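Local coordinates for putative methyltransferase protein (Bacteroides fragilis, PDB 5BP9) that binds S-adenosyl-L-homocysteine and probably acts as an S-adenosylmethionine-dependent methyltransferase, at residues M90-A99 / C114-K124. Residues are numbered along the deposited sequence; the frame is centred on the assembly and turned at random.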
HETATM    1  N   MSE A  90     -15.227  -0.577  -3.869  1.00 41.77           N
HETATM    2  CA  MSE A  90     -14.066  -0.043  -3.178  1.00 45.81           C
HETATM    3  C   MSE A  90     -14.436   1.186  -2.434  1.00 31.50           C
HETATM    4  O   MSE A  90     -15.400   1.858  -2.797  1.00 31.88           O
HETATM    5  CB  MSE A  90     -13.004   0.396  -4.137  1.00 46.27           C
HETATM    6  CG  MSE A  90     -12.306  -0.811  -4.670  1.00 38.90           C
HETATM    7 SE   MSE A  90     -11.296   0.078  -6.028  1.00 53.89          SE
HETATM    8  CE  MSE A  90     -10.884  -1.720  -6.707  1.00 63.10           C
ATOM      9  N   PRO A  91     -13.652   1.502  -1.392  1.00 25.69           N
ATOM     10  CA  PRO A  91     -13.971   2.717  -0.644  1.00 23.13           C
ATOM     11  C   PRO A  91     -13.723   4.027  -1.389  1.00 20.12           C
ATOM     12  O   PRO A  91     -12.991   4.045  -2.372  1.00 19.12           O
ATOM     13  CB  PRO A  91     -13.124   2.607   0.628  1.00 28.21           C
ATOM     14  CG  PRO A  91     -12.079   1.623   0.357  1.00 34.12           C
ATOM     15  CD  PRO A  91     -12.572   0.723  -0.717  1.00 27.37           C
ATOM     16  N   LEU A  92     -14.370   5.090  -0.915  1.00 19.97           N
ATOM     17  CA  LEU A  92     -14.330   6.409  -1.544  1.00 18.71           C
ATOM     18  C   LEU A  92     -12.943   6.852  -1.994  1.00 20.20           C
ATOM     19  O   LEU A  92     -12.756   7.269  -3.135  1.00 18.66           O
ATOM     20  CB  LEU A  92     -14.893   7.441  -0.577  1.00 23.13           C
ATOM     21  CG  LEU A  92     -14.874   8.894  -1.040  1.00 29.24           C
ATOM     22  CD1 LEU A  92     -15.779   9.063  -2.256  1.00 39.19           C
ATOM     23  CD2 LEU A  92     -15.305   9.809   0.098  1.00 48.97           C
ATOM     24  N   LEU A  93     -11.967   6.762  -1.101  1.00 17.85           N
ATOM     25  CA  LEU A  93     -10.652   7.311  -1.435  1.00 18.15           C
ATOM     26  C   LEU A  93      -9.979   6.515  -2.537  1.00 14.48           C
ATOM     27  O   LEU A  93      -9.278   7.096  -3.388  1.00 17.23           O
ATOM     28  CB  LEU A  93      -9.763   7.413  -0.206  1.00 18.65           C
ATOM     29  CG  LEU A  93     -10.317   8.285   0.939  1.00 19.21           C
ATOM     30  CD1 LEU A  93      -9.338   8.262   2.108  1.00 22.32           C
ATOM     31  CD2 LEU A  93     -10.579   9.710   0.500  1.00 22.47           C
ATOM     32  N   GLU A  94     -10.214   5.215  -2.543  1.00 15.45           N
ATOM     33  CA  GLU A  94      -9.652   4.342  -3.565  1.00 15.90           C
ATOM     34  C   GLU A  94     -10.333   4.557  -4.911  1.00 15.49           C
ATOM     35  O   GLU A  94      -9.652   4.660  -5.939  1.00 17.37           O
ATOM     36  CB  GLU A  94      -9.711   2.875  -3.135  1.00 18.03           C
ATOM     37  CG  GLU A  94      -8.868   2.603  -1.890  1.00 21.66           C
ATOM     38  CD  GLU A  94      -8.992   1.186  -1.391  1.00 26.86           C
ATOM     39  OE1 GLU A  94      -9.403   0.307  -2.169  1.00 22.52           O
ATOM     40  OE2 GLU A  94      -8.682   0.954  -0.199  1.00 31.89           O
ATOM     41  N   ARG A  95     -11.664   4.658  -4.904  1.00 17.61           N
ATOM     42  CA  ARG A  95     -12.408   4.936  -6.130  1.00 17.45           C
ATOM     43  C   ARG A  95     -11.949   6.250  -6.748  1.00 17.07           C
ATOM     44  O   ARG A  95     -11.790   6.355  -7.975  1.00 18.96           O
ATOM     45  CB  ARG A  95     -13.929   4.983  -5.864  1.00 25.26           C
ATOM     46  CG  ARG A  95     -14.539   3.684  -5.380  1.00 28.03           C
ATOM     47  CD  ARG A  95     -16.068   3.737  -5.411  1.00 39.84           C
ATOM     48  NE  ARG A  95     -16.643   4.884  -4.684  1.00 32.11           N
ATOM     49  CZ  ARG A  95     -17.097   4.881  -3.422  1.00 29.57           C
ATOM     50  NH1 ARG A  95     -17.038   3.794  -2.652  1.00 40.34           N
ATOM     51  NH2 ARG A  95     -17.608   5.997  -2.909  1.00 35.81           N
ATOM     52  N   THR A  96     -11.728   7.252  -5.893  1.00 17.62           N
ATOM     53  CA  THR A  96     -11.328   8.578  -6.320  1.00 18.03           C
ATOM     54  C   THR A  96      -9.967   8.501  -7.006  1.00 17.45           C
ATOM     55  O   THR A  96      -9.755   9.053  -8.082  1.00 17.37           O
ATOM     56  CB  THR A  96     -11.273   9.555  -5.117  1.00 17.30           C
ATOM     57  OG1 THR A  96     -12.580   9.645  -4.519  1.00 19.50           O
ATOM     58  CG2 THR A  96     -10.797  10.944  -5.554  1.00 18.43           C
ATOM     59  N   ALA A  97      -9.041   7.791  -6.379  1.00 14.71           N
ATOM     60  CA  ALA A  97      -7.720   7.611  -6.963  1.00 14.43           C
ATOM     61  C   ALA A  97      -7.712   6.875  -8.305  1.00 13.90           C
ATOM     62  O   ALA A  97      -7.039   7.317  -9.222  1.00 15.93           O
ATOM     63  CB  ALA A  97      -6.805   6.916  -5.956  1.00 15.80           C
ATOM     64  N   LEU A  98      -8.444   5.766  -8.425  1.00 14.55           N
ATOM     65  CA  LEU A  98      -8.497   5.032  -9.681  1.00 16.21           C
ATOM     66  C   LEU A  98      -9.031   5.862 -10.831  1.00 16.36           C
ATOM     67  O   LEU A  98      -8.482   5.818 -11.923  1.00 19.97           O
ATOM     68  CB  LEU A  98      -9.306   3.726  -9.557  1.00 17.08           C
ATOM     69  CG  LEU A  98      -8.818   2.691  -8.546  1.00 20.83           C
ATOM     70  CD1 LEU A  98      -9.555   1.383  -8.773  1.00 29.03           C
ATOM     71  CD2 LEU A  98      -7.307   2.476  -8.568  1.00 22.57           C
ATOM     72  N   ALA A  99     -10.071   6.656 -10.568  1.00 16.14           N
ATOM     73  CA  ALA A  99     -10.645   7.522 -11.595  1.00 17.45           C
ATOM     74  C   ALA A  99      -9.676   8.597 -12.095  1.00 18.08           C
ATOM     75  O   ALA A  99      -9.743   9.009 -13.274  1.00 23.09           O
ATOM     76  CB  ALA A  99     -11.931   8.138 -11.068  1.00 22.23           C
ATOM     77  N   CYS A 114      -7.063  -6.371  -7.222  1.00 16.70           N
ATOM     78  CA  CYS A 114      -8.328  -5.684  -7.368  1.00 18.94           C
ATOM     79  C   CYS A 114      -8.211  -4.344  -8.097  1.00 17.39           C
ATOM     80  O   CYS A 114      -9.007  -4.076  -9.009  1.00 20.87           O
ATOM     81  CB  CYS A 114      -9.020  -5.517  -5.990  1.00 28.58           C
ATOM     82  SG  CYS A 114      -8.147  -4.549  -4.709  1.00 48.45           S
ATOM     83  N   HIS A 115      -7.243  -3.507  -7.699  1.00 16.61           N
ATOM     84  CA  HIS A 115      -7.087  -2.214  -8.324  1.00 16.16           C
ATOM     85  C   HIS A 115      -6.617  -2.394  -9.757  1.00 17.06           C
ATOM     86  O   HIS A 115      -7.161  -1.753 -10.665  1.00 17.28           O
ATOM     87  CB  HIS A 115      -6.157  -1.296  -7.540  1.00 16.48           C
ATOM     88  CG  HIS A 115      -6.665  -0.972  -6.173  1.00 21.44           C
ATOM     89  ND1 HIS A 115      -5.885  -1.062  -5.040  1.00 29.48           N
ATOM     90  CD2 HIS A 115      -7.887  -0.577  -5.759  1.00 20.84           C
ATOM     91  CE1 HIS A 115      -6.609  -0.727  -3.991  1.00 28.41           C
ATOM     92  NE2 HIS A 115      -7.829  -0.434  -4.403  1.00 19.56           N
ATOM     93  N   ALA A 116      -5.638  -3.277  -9.959  1.00 15.37           N
ATOM     94  CA  ALA A 116      -5.083  -3.507 -11.285  1.00 14.78           C
ATOM     95  C   ALA A 116      -6.157  -3.989 -12.250  1.00 15.72           C
ATOM     96  O   ALA A 116      -6.239  -3.474 -13.373  1.00 17.77           O
ATOM     97  CB  ALA A 116      -3.925  -4.489 -11.238  1.00 15.37           C
ATOM     98  N   LEU A 117      -6.980  -4.947 -11.822  1.00 17.34           N
ATOM     99  CA  LEU A 117      -8.112  -5.406 -12.650  1.00 20.08           C
ATOM    100  C   LEU A 117      -9.111  -4.310 -13.001  1.00 20.93           C
ATOM    101  O   LEU A 117      -9.584  -4.243 -14.126  1.00 21.68           O
ATOM    102  CB  LEU A 117      -8.842  -6.567 -11.975  1.00 22.10           C
ATOM    103  CG  LEU A 117      -8.032  -7.865 -11.881  1.00 20.08           C
ATOM    104  CD1 LEU A 117      -8.732  -8.896 -10.998  1.00 26.18           C
ATOM    105  CD2 LEU A 117      -7.744  -8.469 -13.251  1.00 22.31           C
ATOM    106  N   ALA A 118      -9.444  -3.463 -12.040  1.00 19.84           N
ATOM    107  CA  ALA A 118     -10.349  -2.342 -12.297  1.00 17.66           C
ATOM    108  C   ALA A 118      -9.768  -1.397 -13.322  1.00 20.65           C
ATOM    109  O   ALA A 118     -10.465  -0.949 -14.236  1.00 23.54           O
ATOM    110  CB  ALA A 118     -10.686  -1.609 -11.018  1.00 21.26           C
ATOM    111  N   LEU A 119      -8.477  -1.102 -13.196  1.00 17.85           N
ATOM    112  CA  LEU A 119      -7.830  -0.219 -14.148  1.00 17.36           C
ATOM    113  C   LEU A 119      -7.800  -0.819 -15.560  1.00 20.16           C
ATOM    114  O   LEU A 119      -8.068  -0.113 -16.533  1.00 19.75           O
ATOM    115  CB  LEU A 119      -6.429   0.124 -13.701  1.00 16.82           C
ATOM    116  CG  LEU A 119      -6.326   0.939 -12.413  1.00 16.40           C
ATOM    117  CD1 LEU A 119      -4.924   0.815 -11.834  1.00 19.38           C
ATOM    118  CD2 LEU A 119      -6.702   2.391 -12.668  1.00 17.22           C
ATOM    119  N   GLN A 120      -7.501  -2.110 -15.661  1.00 19.02           N
ATOM    120  CA  GLN A 120      -7.461  -2.802 -16.958  1.00 23.26           C
ATOM    121  C   GLN A 120      -8.779  -2.702 -17.647  1.00 32.65           C
ATOM    122  O   GLN A 120      -8.860  -2.443 -18.852  1.00 31.31           O
ATOM    123  CB  GLN A 120      -7.107  -4.267 -16.790  1.00 23.15           C
ATOM    124  CG  GLN A 120      -5.649  -4.443 -16.442  1.00 22.15           C
ATOM    125  CD  GLN A 120      -5.155  -5.894 -16.354  1.00 20.67           C
ATOM    126  OE1 GLN A 120      -3.968  -6.099 -16.166  1.00 23.31           O
ATOM    127  NE2 GLN A 120      -6.031  -6.890 -16.519  1.00 23.19           N
ATOM    128  N   GLU A 121      -9.826  -2.855 -16.861  1.00 37.65           N
ATOM    129  CA  GLU A 121     -11.178  -2.762 -17.409  1.00 32.19           C
ATOM    130  C   GLU A 121     -11.569  -1.389 -17.940  1.00 26.96           C
ATOM    131  O   GLU A 121     -12.405  -1.307 -18.871  1.00 30.22           O
ATOM    132  CB  GLU A 121     -12.174  -3.346 -16.402  1.00 32.46           C
ATOM    133  CG  GLU A 121     -12.260  -4.868 -16.556  1.00 62.45           C
ATOM    134  CD  GLU A 121     -12.080  -5.651 -15.263  1.00 40.60           C
ATOM    135  OE1 GLU A 121     -12.895  -5.432 -14.334  1.00 56.18           O
ATOM    136  OE2 GLU A 121     -11.135  -6.499 -15.185  1.00 48.37           O
ATOM    137  N   SER A 122     -10.967  -0.332 -17.409  1.00 25.22           N
ATOM    138  CA  SER A 122     -11.084   1.018 -17.956  1.00 28.29           C
ATOM    139  C   SER A 122     -10.275   1.185 -19.233  1.00 38.32           C
ATOM    140  O   SER A 122     -10.321   2.254 -19.828  1.00 38.09           O
ATOM    141  CB  SER A 122     -10.549   2.045 -16.950  1.00 36.42           C
ATOM    142  OG  SER A 122     -11.325   2.060 -15.783  1.00 43.07           O
ATOM    143  N   GLY A 123      -9.495   0.165 -19.602  1.00 28.47           N
ATOM    144  CA  GLY A 123      -8.571   0.225 -20.730  1.00 28.10           C
ATOM    145  C   GLY A 123      -7.240   0.880 -20.399  1.00 23.25           C
ATOM    146  O   GLY A 123      -6.492   1.254 -21.298  1.00 23.89           O
ATOM    147  N   LYS A 124      -6.930   1.025 -19.101  1.00 21.63           N
ATOM    148  CA  LYS A 124      -5.711   1.709 -18.679  1.00 19.80           C
ATOM    149  C   LYS A 124      -4.519   0.750 -18.645  1.00 18.86           C
ATOM    150  O   LYS A 124      -4.684  -0.465 -18.489  1.00 20.44           O
ATOM    151  CB  LYS A 124      -5.915   2.404 -17.319  1.00 18.43           C
ATOM    152  CG  LYS A 124      -6.924   3.562 -17.365  1.00 19.53           C
ATOM    153  CD  LYS A 124      -7.159   4.210 -16.009  1.00 18.23           C
ATOM    154  CE  LYS A 124      -8.241   5.268 -16.080  1.00 18.95           C
ATOM    155  NZ  LYS A 124      -8.578   5.867 -14.755  1.00 20.90           N
TER
HETATM  156  O   HOH W   1     -10.915   7.241 -15.212  1.00 32.27           O
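Leu98 reaches across to the 114-121 helix with both methyls: CD1 lies 3.9 Å from CB of Ala118, and CD2 lies 4.1 Å from CD2 of Leu119, the two leucine side chains crossing at about a right angle. Beside it the selenomethionine Met90, its chain extended beyond CG, runs to the rim of the His115 imidazole. SE sits in the ring plane at that edge, 4.5 Å from the ring centroid; CE touches His115 CD2 (3.3 Å), approaching the ring obliquely, and also meets CB of Ala118 and of Cys114. Over one face of the imidazole lies SG of Cys114. His115 NE2 donates to Glu94 OE1 (2.8 Å, N-H...O 155°); the acceptor is in the ring plane, but the carboxylate, turned 84° to the ring, is met from above its own plane. Glu94 OE1 also salt-bridges Arg85, a residue that binds S-adenosyl-L-homocysteine. His115 itself touches that ligand, consistent with Glu94 as a second-shell residue fixing the imidazole's rotation. At the far end Lys124, extended beyond CG, hydrogen-bonds Ala101 O through NZ, more weakly Leu98 O (2.8 Å), and reaches Ala99 O through a water. The axes of segments 92-99 and 114-121 come within 10.9 Å and cross at -41° beside the central sheet of this Rossmann-like fold: Leu98 and Leu119 both rest on Leu165 of strand 161-166, Leu119 also meets Ile105 of strand 104-108, and Leu93 and Ala97 pack on strand 272-279.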